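Local structure of alpha-14 giardin (Giardia lamblia, 3CHJ) at residues V12-V16 / N46-F51; V19-C23 / F62-L67; R29-I33 / H66-F71; L32-A36 / L74-Y79; R82-L86 / T110-E115. The protein binds calcium and may serve as a calcium-regulated structural element linking the phospholipid bilayer to the underlying axoneme. One frame throughout, in Å; residues are numbered along the deposited sequence.

Contact 1: V12-V16 / N46-F51; sequences VTAVV and NMQRTF
Two helices cross steeply in the first five-helix annexin repeat: the first turn of helix 12-24 rests on the middle of helix 41-55. In these segments the axes approach to 9.4 Å at a signed crossing angle of -74°. This is the arrangement known from annexin repeats, whose third helix lies across the others. The register is set by two CA pairs, Val-12 with Met-47 and Val-16 with Phe-51, each 5.8 Å apart. Both backbones are helical, with Val-16 N hydrogen-bonded to Val-12 O at 2.9 Å and Phe-51 N to Met-47 O at 2.8 Å.

Apolar contacts dominate. All three valines adopt the t rotamer. Val-15 CG1 lies 3.7 Å from Met-47 CG, and Val-16 CG2 is 3.9 Å from the same atom. Met-47 is t, m, m. Val-16 CG1 reaches Phe-51 CD1 at 3.7 Å, the Phe-51 chi1 being t. Val-12 CG1 touches Met-47 CA at 3.8 Å.

Two polar residues join at the margin: Thr-50 through its CB, 3.7 Å from Val-12 CG1, and Asn-46 through OD1, 3.7 Å from Val-12 CG2. The hydroxyl of Thr-50, chi1 m, turns back on its own helix, with OG1 donating to Asn-46 O at 2.9 Å. With that group satisfied locally, the crossing is held by close apolar fit rather than by directional bonds.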
# COMPACT_ATOMS: atom_id res chain seq x y z
N VAL A 12 8.81 -9.40 -26.76
CA VAL A 12 7.58 -9.78 -26.05
C VAL A 12 7.24 -11.27 -26.23
O VAL A 12 6.86 -11.94 -25.28
CB VAL A 12 6.38 -8.92 -26.49
CG1 VAL A 12 5.15 -9.27 -25.67
CG2 VAL A 12 6.70 -7.45 -26.34
N THR A 13 7.37 -11.77 -27.46
CA THR A 13 7.12 -13.19 -27.75
C THR A 13 7.99 -14.10 -26.86
O THR A 13 7.51 -15.10 -26.31
CB THR A 13 7.34 -13.49 -29.25
OG1 THR A 13 6.56 -12.58 -30.03
CG2 THR A 13 6.91 -14.91 -29.60
N ALA A 14 9.26 -13.71 -26.71
CA ALA A 14 10.22 -14.39 -25.85
C ALA A 14 9.81 -14.38 -24.37
O ALA A 14 9.91 -15.40 -23.67
CB ALA A 14 11.61 -13.78 -26.03
N VAL A 15 9.32 -13.24 -23.89
CA VAL A 15 8.86 -13.14 -22.51
C VAL A 15 7.61 -14.00 -22.27
O VAL A 15 7.49 -14.65 -21.23
CB VAL A 15 8.66 -11.67 -22.04
CG1 VAL A 15 8.13 -11.62 -20.61
CG2 VAL A 15 9.97 -10.92 -22.13
N VAL A 16 6.70 -14.03 -23.25
CA VAL A 16 5.53 -14.92 -23.20
C VAL A 16 5.96 -16.39 -23.04
O VAL A 16 5.41 -17.12 -22.19
CB VAL A 16 4.61 -14.71 -24.44
CG1 VAL A 16 3.56 -15.82 -24.57
CG2 VAL A 16 3.92 -13.35 -24.34
N ASN A 46 1.54 -5.08 -21.58
CA ASN A 46 1.57 -5.41 -23.01
C ASN A 46 1.80 -6.90 -23.22
O ASN A 46 1.12 -7.53 -24.04
CB ASN A 46 2.64 -4.61 -23.76
CG ASN A 46 2.65 -4.95 -25.26
OD1 ASN A 46 3.65 -5.41 -25.79
ND2 ASN A 46 1.50 -4.76 -25.91
N MET A 47 2.74 -7.45 -22.46
CA MET A 47 3.05 -8.88 -22.51
C MET A 47 1.82 -9.72 -22.14
O MET A 47 1.54 -10.73 -22.80
CB MET A 47 4.24 -9.19 -21.61
CG MET A 47 4.72 -10.64 -21.64
SD MET A 47 3.77 -11.67 -20.52
CE MET A 47 4.18 -10.91 -18.94
N GLN A 48 1.09 -9.32 -21.11
CA GLN A 48 -0.13 -10.03 -20.73
C GLN A 48 -1.17 -10.05 -21.87
O GLN A 48 -1.79 -11.09 -22.16
CB GLN A 48 -0.74 -9.46 -19.45
CG GLN A 48 -2.12 -10.02 -19.14
CD GLN A 48 -2.47 -9.97 -17.68
OE1 GLN A 48 -1.65 -9.59 -16.85
NE2 GLN A 48 -3.70 -10.36 -17.36
N ARG A 49 -1.36 -8.90 -22.50
CA ARG A 49 -2.27 -8.79 -23.63
C ARG A 49 -1.81 -9.69 -24.78
O ARG A 49 -2.61 -10.37 -25.41
CB ARG A 49 -2.38 -7.33 -24.08
CG ARG A 49 -3.26 -6.46 -23.19
CD ARG A 49 -2.94 -4.98 -23.42
NE ARG A 49 -3.82 -4.09 -22.67
CZ ARG A 49 -3.81 -2.76 -22.80
NH1 ARG A 49 -2.97 -2.18 -23.64
NH2 ARG A 49 -4.65 -2.02 -22.08
N THR A 50 -0.50 -9.71 -25.01
CA THR A 50 0.09 -10.48 -26.11
C THR A 50 0.02 -11.99 -25.85
O THR A 50 -0.08 -12.79 -26.79
CB THR A 50 1.55 -10.02 -26.36
OG1 THR A 50 1.54 -8.62 -26.69
CG2 THR A 50 2.21 -10.79 -27.51
N PHE A 51 0.07 -12.37 -24.57
CA PHE A 51 -0.05 -13.78 -24.15
C PHE A 51 -1.26 -14.46 -24.77
O PHE A 51 -1.16 -15.58 -25.30
CB PHE A 51 -0.13 -13.86 -22.62
CG PHE A 51 -0.02 -15.26 -22.07
CD1 PHE A 51 1.22 -15.78 -21.70
CD2 PHE A 51 -1.15 -16.06 -21.92
CE1 PHE A 51 1.33 -17.07 -21.19
CE2 PHE A 51 -1.04 -17.36 -21.42
CZ PHE A 51 0.20 -17.86 -21.05

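Contact 2: V19-C23 / F62-L67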
# COMPACT_ATOMS: atom_id res chain seq x y z
N VAL A 19 7.08 -17.12 -19.55
CA VAL A 19 5.92 -17.26 -18.68
C VAL A 19 5.31 -18.67 -18.79
O VAL A 19 5.08 -19.34 -17.78
CB VAL A 19 4.85 -16.16 -18.97
CG1 VAL A 19 3.54 -16.43 -18.24
CG2 VAL A 19 5.42 -14.77 -18.59
N VAL A 20 5.09 -19.12 -20.02
CA VAL A 20 4.64 -20.48 -20.27
C VAL A 20 5.54 -21.52 -19.58
O VAL A 20 5.06 -22.35 -18.82
CB VAL A 20 4.56 -20.76 -21.79
CG1 VAL A 20 4.35 -22.25 -22.05
CG2 VAL A 20 3.44 -19.95 -22.40
N GLU A 21 6.84 -21.44 -19.81
CA GLU A 21 7.76 -22.41 -19.25
C GLU A 21 7.80 -22.37 -17.72
O GLU A 21 7.93 -23.41 -17.07
CB GLU A 21 9.15 -22.23 -19.87
CG GLU A 21 9.15 -22.62 -21.36
CD GLU A 21 10.50 -22.48 -22.03
OE1 GLU A 21 11.51 -22.25 -21.33
OE2 GLU A 21 10.56 -22.61 -23.28
N ALA A 22 7.66 -21.18 -17.16
CA ALA A 22 7.66 -21.01 -15.72
C ALA A 22 6.54 -21.77 -15.03
O ALA A 22 6.69 -22.21 -13.90
CB ALA A 22 7.58 -19.51 -15.36
N CYS A 23 5.41 -21.91 -15.72
CA CYS A 23 4.23 -22.57 -15.17
C CYS A 23 4.21 -24.08 -15.43
O CYS A 23 3.44 -24.82 -14.79
CB CYS A 23 2.98 -21.96 -15.77
SG CYS A 23 2.70 -20.24 -15.23
N PHE A 62 -4.64 -19.61 -17.63
CA PHE A 62 -3.42 -20.43 -17.66
C PHE A 62 -2.78 -20.54 -16.28
O PHE A 62 -2.38 -21.64 -15.85
CB PHE A 62 -2.43 -19.83 -18.65
CG PHE A 62 -1.15 -20.58 -18.75
CD1 PHE A 62 -1.11 -21.85 -19.33
CD2 PHE A 62 0.04 -20.01 -18.31
CE1 PHE A 62 0.11 -22.54 -19.45
CE2 PHE A 62 1.25 -20.68 -18.42
CZ PHE A 62 1.29 -21.96 -18.99
N LEU A 63 -2.66 -19.41 -15.59
CA LEU A 63 -2.10 -19.42 -14.25
C LEU A 63 -2.91 -20.30 -13.30
O LEU A 63 -2.33 -21.00 -12.48
CB LEU A 63 -2.00 -18.00 -13.69
CG LEU A 63 -1.06 -17.05 -14.42
CD1 LEU A 63 -1.08 -15.69 -13.72
CD2 LEU A 63 0.37 -17.61 -14.53
N LYS A 64 -4.23 -20.25 -13.43
CA LYS A 64 -5.11 -20.98 -12.52
C LYS A 64 -4.82 -22.50 -12.50
O LYS A 64 -4.98 -23.16 -11.45
CB LYS A 64 -6.57 -20.71 -12.89
CG LYS A 64 -7.55 -21.19 -11.87
CD LYS A 64 -8.98 -20.94 -12.28
CE LYS A 64 -9.91 -21.42 -11.18
NZ LYS A 64 -11.35 -21.33 -11.57
N LYS A 65 -4.33 -23.01 -13.62
CA LYS A 65 -4.09 -24.44 -13.79
C LYS A 65 -2.81 -24.88 -13.09
O LYS A 65 -2.59 -26.09 -12.86
CB LYS A 65 -3.96 -24.78 -15.28
CG LYS A 65 -5.20 -24.49 -16.11
CD LYS A 65 -5.05 -25.00 -17.53
CE LYS A 65 -6.31 -24.77 -18.37
NZ LYS A 65 -6.38 -23.38 -18.98
N HIS A 66 -1.96 -23.91 -12.78
CA HIS A 66 -0.59 -24.19 -12.36
C HIS A 66 -0.19 -23.59 -11.01
O HIS A 66 0.77 -24.05 -10.38
CB HIS A 66 0.39 -23.75 -13.45
CG HIS A 66 0.24 -24.51 -14.72
ND1 HIS A 66 -0.33 -23.97 -15.86
CD2 HIS A 66 0.57 -25.79 -15.03
CE1 HIS A 66 -0.33 -24.88 -16.82
NE2 HIS A 66 0.22 -25.98 -16.35
N LEU A 67 -0.90 -22.54 -10.60
CA LEU A 67 -0.55 -21.81 -9.40
C LEU A 67 -1.65 -21.87 -8.35
O LEU A 67 -2.83 -21.98 -8.70
CB LEU A 67 -0.29 -20.33 -9.75
CG LEU A 67 1.09 -19.92 -10.29
CD1 LEU A 67 1.53 -20.63 -11.53
CD2 LEU A 67 1.12 -18.42 -10.56
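Within the four-helix bundle of the first annexin repeat, this contact joins the end of helix 12-24 to the end of helix 59-64 and the turn that follows it. Cys-23 is the centre; the residue as a whole has 104 Å² covered by the other segment. Its CB-to-SG arm points into a pocket made by Phe-62, Leu-63 and Leu-67. Its SG packs on Leu-63 CD2 at 3.6 Å and Leu-67 CD1 at 3.9 Å, while its CB presses on Phe-62 CE2 at 3.4 Å. SG also makes an oblique sulfur-aromatic contact with the Phe-62 ring, 57° off its normal.

The Phe-62 ring turns its edge to the backbone of the first helix, where Val-20 O is 3.8 Å from CZ and Val-19 O is 4.1 Å from CE2. His-66 lies against the backbone of Cys-23 instead. The Cys-23 carbonyl carbon lies over one face of its imidazole, and Cys-23 O comes within 3.0 Å of His-66 CD2. The ring is fixed from its own segment by His-66 ND1 donating to Phe-62 O at 3.1 Å. Beyond the segments, Phe-51 of helix 41-55 meets the Phe-62 ring with planes about 45° apart. The thiol is therefore buried among carbon and aromatic groups, and the two helix ends are joined by van der Waals and sulfur-aromatic forces.

Contact 3: R29-I33 / H66-F71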
# COMPACT_ATOMS: atom_id res chain seq x y z
N ARG A 29 9.24 -21.48 -11.42
CA ARG A 29 8.09 -20.63 -11.06
C ARG A 29 8.50 -19.19 -10.77
O ARG A 29 7.76 -18.25 -11.10
CB ARG A 29 7.35 -21.19 -9.86
CG ARG A 29 6.47 -22.40 -10.16
CD ARG A 29 5.21 -22.02 -10.96
NE ARG A 29 4.23 -23.10 -10.92
CZ ARG A 29 4.33 -24.24 -11.61
NH1 ARG A 29 5.36 -24.44 -12.42
NH2 ARG A 29 3.38 -25.17 -11.50
N LEU A 30 9.68 -19.00 -10.16
CA LEU A 30 10.08 -17.64 -9.80
C LEU A 30 10.47 -16.77 -11.00
O LEU A 30 10.65 -15.55 -10.86
CB LEU A 30 11.17 -17.63 -8.72
CG LEU A 30 10.73 -18.13 -7.34
CD1 LEU A 30 11.95 -18.30 -6.44
CD2 LEU A 30 9.66 -17.22 -6.66
N ASP A 31 10.56 -17.37 -12.19
CA ASP A 31 10.73 -16.56 -13.38
C ASP A 31 9.59 -15.56 -13.53
O ASP A 31 9.78 -14.48 -14.09
CB ASP A 31 10.84 -17.43 -14.64
CG ASP A 31 12.18 -18.17 -14.73
OD1 ASP A 31 13.11 -17.85 -13.97
OD2 ASP A 31 12.28 -19.07 -15.58
N LEU A 32 8.40 -15.92 -13.06
CA LEU A 32 7.28 -14.99 -13.11
C LEU A 32 7.58 -13.73 -12.31
O LEU A 32 7.13 -12.65 -12.70
CB LEU A 32 5.99 -15.64 -12.57
CG LEU A 32 5.52 -16.90 -13.32
CD1 LEU A 32 4.34 -17.52 -12.60
CD2 LEU A 32 5.17 -16.56 -14.77
N ILE A 33 8.30 -13.90 -11.21
CA ILE A 33 8.66 -12.79 -10.32
C ILE A 33 9.86 -12.02 -10.87
O ILE A 33 9.87 -10.78 -10.84
CB ILE A 33 8.95 -13.30 -8.90
CG1 ILE A 33 7.72 -14.02 -8.31
CG2 ILE A 33 9.40 -12.16 -8.01
CD1 ILE A 33 6.42 -13.18 -8.24
N HIS A 66 -1.96 -23.91 -12.78
CA HIS A 66 -0.59 -24.19 -12.36
C HIS A 66 -0.19 -23.59 -11.01
O HIS A 66 0.77 -24.05 -10.38
CB HIS A 66 0.39 -23.75 -13.45
CG HIS A 66 0.24 -24.51 -14.72
ND1 HIS A 66 -0.33 -23.97 -15.86
CD2 HIS A 66 0.57 -25.79 -15.03
CE1 HIS A 66 -0.33 -24.88 -16.82
NE2 HIS A 66 0.22 -25.98 -16.35
N LEU A 67 -0.90 -22.54 -10.60
CA LEU A 67 -0.55 -21.81 -9.40
C LEU A 67 -1.65 -21.87 -8.35
O LEU A 67 -2.83 -21.98 -8.70
CB LEU A 67 -0.29 -20.33 -9.75
CG LEU A 67 1.09 -19.92 -10.29
CD1 LEU A 67 1.53 -20.63 -11.53
CD2 LEU A 67 1.12 -18.42 -10.56
N SER A 68 -1.26 -21.79 -7.07
CA SER A 68 -2.20 -21.66 -5.97
C SER A 68 -2.79 -20.25 -6.03
O SER A 68 -2.21 -19.38 -6.66
CB SER A 68 -1.50 -21.85 -4.63
OG SER A 68 -1.05 -23.20 -4.47
N LYS A 69 -3.92 -20.04 -5.37
CA LYS A 69 -4.66 -18.78 -5.44
C LYS A 69 -3.82 -17.60 -4.98
O LYS A 69 -3.83 -16.54 -5.65
CB LYS A 69 -5.95 -18.85 -4.61
CG LYS A 69 -6.94 -17.75 -4.99
CD LYS A 69 -8.32 -17.98 -4.35
CE LYS A 69 -9.32 -16.94 -4.88
NZ LYS A 69 -8.89 -15.54 -4.58
N ASP A 70 -3.10 -17.76 -3.87
CA ASP A 70 -2.27 -16.66 -3.35
C ASP A 70 -1.24 -16.14 -4.38
O ASP A 70 -1.13 -14.93 -4.64
CB ASP A 70 -1.61 -16.98 -1.98
CG ASP A 70 -0.73 -18.25 -1.95
OD1 ASP A 70 -0.50 -18.94 -2.96
OD2 ASP A 70 -0.24 -18.54 -0.82
N PHE A 71 -0.51 -17.07 -4.97
CA PHE A 71 0.54 -16.76 -5.94
C PHE A 71 -0.03 -16.25 -7.27
O PHE A 71 0.51 -15.30 -7.87
CB PHE A 71 1.43 -18.02 -6.09
CG PHE A 71 2.69 -17.81 -6.89
CD1 PHE A 71 3.43 -16.63 -6.80
CD2 PHE A 71 3.16 -18.83 -7.71
CE1 PHE A 71 4.60 -16.47 -7.55
CE2 PHE A 71 4.32 -18.67 -8.45
CZ PHE A 71 5.05 -17.48 -8.37
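Two connecting loops of the first annexin repeat meet here, the one leading into helix 31-38 and the one between helices 59-64 and 69-78; in annexins, the equivalent loops are where calcium is commonly bound. Here an arginine bridges them. The first residue of 66-71, His-66, offers its backbone O to Arg-29 NH2 at 3.1 Å, with an N-H...O angle of 153°, and the acceptor lies near the guanidinium plane. NH1 of the same guanidinium hydrogen-bonds Ala-22 O in helix 12-24, so one side chain ties three parts together; the His-66 ring itself is held through ND1 to Phe-62 O. Next, Leu-67, extended in backbone, places CD1 3.7 Å from Arg-29 NE and CD2 3.9 Å from Leu-32 CD1. Ser-68 then takes the N-cap position of helix 69-78, without a capping bond from its side chain. On the first turn, Phe-71, chi1 t, packs its ring against Arg-29, Leu-32 and Ile-33: its edge meets Arg-29 O, 3.9 Å from CZ, and Ile-33 CD1, 3.8 Å from CE1.

Contact 4: L32-A36 / L74-Y79; sequences LIEIA and LVLMLY
This is a buried, nearly parallel helix-helix contact inside the four-helix bundle of the first annexin repeat, where helix 31-38 runs beside helix 69-78. In the segments, the axes come within 10.3 Å and their N-to-C directions differ by 21°, a crossing of +21°. The CA pairs nearest each other are Leu-32 with Val-75, 7.1 Å, and Ala-36 with Leu-78, 6.2 Å, so the helices close slightly toward their C-terminal ends. The small Ala-36 side chain permits this: its CB touches Leu-78 CD1 at 3.8 Å and Tyr-79 CE1 at 3.9 Å. Ile-33, m and m, sends CD1 across although its CB points away, reaching Leu-78 CD1 at 3.7 Å and, more loosely, Leu-74 CD2 and Val-75 CG2, each at 4.4 Å. Leu-32 CB lies 4.2 Å from Val-75 CG2. Ile-33 also meets Ala-306, Leu-309 and Leu-310 of helix 301-310, which links this repeat to the last one. Tyr-79, the first residue to leave helical angles (phi/psi -96/20), has chi1 m and chi2 near -11°. Its ring points back across the gap, edge to Ala-36 CB, and Tyr-79 OH donates to Leu-32 O at 2.7 Å.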
# COMPACT_ATOMS: atom_id res chain seq x y z
N LEU A 32 8.40 -15.92 -13.06
CA LEU A 32 7.28 -14.99 -13.11
C LEU A 32 7.58 -13.73 -12.31
O LEU A 32 7.13 -12.65 -12.70
CB LEU A 32 5.99 -15.64 -12.57
CG LEU A 32 5.52 -16.90 -13.32
CD1 LEU A 32 4.34 -17.52 -12.60
CD2 LEU A 32 5.17 -16.56 -14.77
N ILE A 33 8.30 -13.90 -11.21
CA ILE A 33 8.66 -12.79 -10.32
C ILE A 33 9.86 -12.02 -10.87
O ILE A 33 9.87 -10.78 -10.84
CB ILE A 33 8.95 -13.30 -8.90
CG1 ILE A 33 7.72 -14.02 -8.31
CG2 ILE A 33 9.40 -12.16 -8.01
CD1 ILE A 33 6.42 -13.18 -8.24
N GLU A 34 10.85 -12.74 -11.41
CA GLU A 34 11.96 -12.09 -12.10
C GLU A 34 11.47 -11.19 -13.24
O GLU A 34 11.93 -10.05 -13.39
CB GLU A 34 13.00 -13.12 -12.57
CG GLU A 34 13.69 -13.86 -11.41
CD GLU A 34 14.66 -12.98 -10.58
OE1 GLU A 34 15.51 -13.56 -9.87
OE2 GLU A 34 14.57 -11.73 -10.61
N ILE A 35 10.50 -11.68 -14.01
CA ILE A 35 9.93 -10.89 -15.08
C ILE A 35 9.29 -9.60 -14.50
O ILE A 35 9.50 -8.50 -15.01
CB ILE A 35 8.93 -11.74 -15.90
CG1 ILE A 35 9.68 -12.79 -16.74
CG2 ILE A 35 8.11 -10.90 -16.82
CD1 ILE A 35 8.78 -13.92 -17.29
N ALA A 36 8.56 -9.72 -13.40
CA ALA A 36 7.94 -8.54 -12.79
C ALA A 36 8.96 -7.51 -12.33
O ALA A 36 8.69 -6.31 -12.41
CB ALA A 36 7.03 -8.93 -11.61
N LEU A 74 -1.14 -12.69 -6.76
CA LEU A 74 0.03 -11.84 -6.70
C LEU A 74 0.57 -11.53 -8.08
O LEU A 74 0.76 -10.35 -8.42
CB LEU A 74 1.12 -12.52 -5.84
CG LEU A 74 2.48 -11.81 -5.77
CD1 LEU A 74 2.31 -10.44 -5.06
CD2 LEU A 74 3.44 -12.71 -5.03
N VAL A 75 0.82 -12.57 -8.89
CA VAL A 75 1.36 -12.36 -10.24
C VAL A 75 0.47 -11.45 -11.07
O VAL A 75 0.95 -10.54 -11.75
CB VAL A 75 1.60 -13.73 -10.95
CG1 VAL A 75 1.92 -13.55 -12.42
CG2 VAL A 75 2.73 -14.48 -10.25
N LEU A 76 -0.85 -11.67 -11.03
CA LEU A 76 -1.76 -10.81 -11.81
C LEU A 76 -1.67 -9.35 -11.38
O LEU A 76 -1.73 -8.45 -12.23
CB LEU A 76 -3.20 -11.32 -11.73
CG LEU A 76 -3.38 -12.66 -12.45
CD1 LEU A 76 -4.77 -13.24 -12.16
CD2 LEU A 76 -3.13 -12.58 -13.95
N MET A 77 -1.47 -9.11 -10.08
CA MET A 77 -1.35 -7.74 -9.58
C MET A 77 -0.07 -7.09 -10.10
O MET A 77 -0.02 -5.87 -10.30
CB MET A 77 -1.32 -7.72 -8.05
CG MET A 77 -2.63 -8.04 -7.35
SD MET A 77 -2.42 -7.64 -5.59
CE MET A 77 -3.87 -8.45 -4.86
N LEU A 78 0.95 -7.91 -10.32
CA LEU A 78 2.26 -7.38 -10.70
C LEU A 78 2.30 -6.94 -12.14
O LEU A 78 3.11 -6.08 -12.50
CB LEU A 78 3.36 -8.42 -10.46
CG LEU A 78 3.58 -8.85 -9.01
CD1 LEU A 78 4.55 -10.03 -8.99
CD2 LEU A 78 4.10 -7.68 -8.15
N TYR A 79 1.44 -7.52 -12.98
CA TYR A 79 1.57 -7.25 -14.42
C TYR A 79 0.63 -6.12 -14.88
O TYR A 79 0.29 -6.00 -16.05
CB TYR A 79 1.36 -8.55 -15.24
CG TYR A 79 2.39 -9.66 -15.04
CD1 TYR A 79 3.59 -9.45 -14.35
CD2 TYR A 79 2.18 -10.91 -15.61
CE1 TYR A 79 4.52 -10.48 -14.20
CE2 TYR A 79 3.10 -11.94 -15.46
CZ TYR A 79 4.28 -11.72 -14.77
OH TYR A 79 5.18 -12.77 -14.62

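Contact 5: R82-L86 / T110-E115; sequences RAQLL and TIETHE
Glu-115, Leu-86 and Arg-82 carry this contact between the start of helix 82-94 and the loop that leads into helix 113-127, in the second annexin repeat. Segment 82-86 is helical, and so is 113-115; Thr-110 to Glu-112 form the loop, with Ile-111 and Glu-112 extended and Glu-112 at the N-cap position. CA atoms of Ala-83 and Glu-115 are 7.3 Å apart, those of Leu-86 and Ile-111 9.2 Å.

Glu-115 (chi1 t, chi2 p) reaches to the first helix, with OE2 3.6 Å from Ala-83 CB and 3.7 Å from Arg-82 CG. Leu-86, m and t, fits CD1 against Glu-115 CG at 3.6 Å and Ile-111 CG2 at 3.8 Å. Arg-82, extended with chi1 and chi2 t, reaches over Ile-111, NH2 to CG2 4.0 Å. Its head works through water: one water accepts weakly from Arg-82 NE at 3.4 Å and accepts from Glu-112 N at 3.1 Å, while another accepts weakly from Arg-82 NH2 at 2.7 Å and donates to Thr-110 O at 2.8 Å. Arg-82 NH1 hydrogen-bonds Met-271 O in helix 262-272. Arg-82 NE to Glu-115 OE1 is 4.1 Å, beyond a salt bridge, so the polar link between the segments is left to two waters, each bound weakly by Arg-82.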
# COMPACT_ATOMS: atom_id res chain seq x y z
N ARG A 82 0.13 0.58 -12.19
CA ARG A 82 -0.18 0.97 -10.80
C ARG A 82 -1.60 1.52 -10.62
O ARG A 82 -2.37 1.07 -9.76
CB ARG A 82 0.85 2.00 -10.35
CG ARG A 82 0.52 2.74 -9.07
CD ARG A 82 1.60 3.77 -8.75
NE ARG A 82 1.72 3.99 -7.31
CZ ARG A 82 2.06 3.03 -6.45
NH1 ARG A 82 2.31 1.80 -6.89
NH2 ARG A 82 2.15 3.29 -5.16
N ALA A 83 -1.94 2.52 -11.43
CA ALA A 83 -3.23 3.18 -11.30
C ALA A 83 -4.38 2.20 -11.48
O ALA A 83 -5.38 2.26 -10.77
CB ALA A 83 -3.33 4.34 -12.28
N GLN A 84 -4.23 1.29 -12.44
CA GLN A 84 -5.23 0.26 -12.69
C GLN A 84 -5.38 -0.67 -11.48
O GLN A 84 -6.49 -0.94 -11.02
CB GLN A 84 -4.82 -0.57 -13.92
CG GLN A 84 -5.88 -1.55 -14.35
CD GLN A 84 -7.02 -0.87 -15.10
OE1 GLN A 84 -6.81 0.11 -15.83
NE2 GLN A 84 -8.22 -1.39 -14.93
N LEU A 85 -4.24 -1.12 -10.95
CA LEU A 85 -4.23 -1.95 -9.78
C LEU A 85 -4.96 -1.24 -8.62
O LEU A 85 -5.83 -1.87 -7.98
CB LEU A 85 -2.79 -2.30 -9.39
CG LEU A 85 -2.66 -3.01 -8.05
CD1 LEU A 85 -3.31 -4.38 -8.14
CD2 LEU A 85 -1.20 -3.09 -7.65
N LEU A 86 -4.65 0.03 -8.36
CA LEU A 86 -5.30 0.75 -7.25
C LEU A 86 -6.82 0.80 -7.41
O LEU A 86 -7.56 0.57 -6.44
CB LEU A 86 -4.73 2.17 -7.11
CG LEU A 86 -3.21 2.25 -6.88
CD1 LEU A 86 -2.72 3.69 -6.90
CD2 LEU A 86 -2.80 1.58 -5.58
N THR A 110 -1.54 5.33 1.26
CA THR A 110 -0.13 5.05 0.90
C THR A 110 0.18 5.41 -0.55
O THR A 110 1.15 4.89 -1.12
CB THR A 110 0.28 3.61 1.16
OG1 THR A 110 -0.44 2.75 0.26
CG2 THR A 110 0.04 3.21 2.61
N ILE A 111 -0.63 6.28 -1.12
CA ILE A 111 -0.38 6.81 -2.45
C ILE A 111 -0.27 8.34 -2.46
O ILE A 111 -0.88 9.04 -1.64
CB ILE A 111 -1.41 6.32 -3.48
CG1 ILE A 111 -2.83 6.74 -3.07
CG2 ILE A 111 -1.25 4.81 -3.62
CD1 ILE A 111 -3.93 6.29 -4.02
N GLU A 112 0.51 8.85 -3.41
CA GLU A 112 0.75 10.28 -3.48
C GLU A 112 -0.52 11.05 -3.90
O GLU A 112 -1.43 10.47 -4.51
CB GLU A 112 1.90 10.57 -4.46
CG GLU A 112 3.20 9.79 -4.16
CD GLU A 112 3.86 10.19 -2.85
OE1 GLU A 112 3.64 11.32 -2.38
OE2 GLU A 112 4.61 9.37 -2.28
N THR A 113 -0.59 12.34 -3.56
CA THR A 113 -1.78 13.13 -3.88
C THR A 113 -2.05 13.15 -5.38
O THR A 113 -3.20 13.04 -5.81
CB THR A 113 -1.72 14.60 -3.37
OG1 THR A 113 -0.78 14.72 -2.29
CG2 THR A 113 -3.10 15.05 -2.90
N HIS A 114 -0.98 13.27 -6.18
CA HIS A 114 -1.13 13.22 -7.65
C HIS A 114 -1.74 11.89 -8.12
O HIS A 114 -2.52 11.87 -9.09
CB HIS A 114 0.19 13.55 -8.39
CG HIS A 114 1.23 12.47 -8.33
ND1 HIS A 114 1.25 11.40 -9.20
CD2 HIS A 114 2.31 12.31 -7.52
CE1 HIS A 114 2.28 10.62 -8.92
NE2 HIS A 114 2.94 11.15 -7.91
N GLU A 115 -1.41 10.81 -7.43
CA GLU A 115 -1.92 9.47 -7.76
C GLU A 115 -3.39 9.35 -7.36
O GLU A 115 -4.15 8.69 -8.04
CB GLU A 115 -1.11 8.38 -7.07
CG GLU A 115 -1.37 6.96 -7.62
CD GLU A 115 -0.75 6.69 -8.99
OE1 GLU A 115 0.32 7.25 -9.29
OE2 GLU A 115 -1.33 5.91 -9.78
O HOH W 1 1.69 6.81 -5.47
O HOH W 2 3.04 4.90 -3.15

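Contacts 1 to 4 lie within the first five-helix annexin repeat, helices 12-24 to 69-78 and the residue after them, and contact 5 opens the second. Helix 12-24 serves contacts 1 and 2, and helices 31-38 and 69-78 serve contacts 3 and 4. Contacts 2 and 3 share His-66 and Leu-67, with centres 7 Å apart, and contacts 3 and 4 share Leu-32 and Ile-33, 8 Å apart. Contacts 1 and 4 also touch, through Met-47 and Tyr-79. The interleaved segments form one continuous repeat core. Contact 5 follows in series, 18 Å from contact 4, which it meets where Leu-85 packs on Met-77. The calcium ion seen here sits far off, in the third repeat.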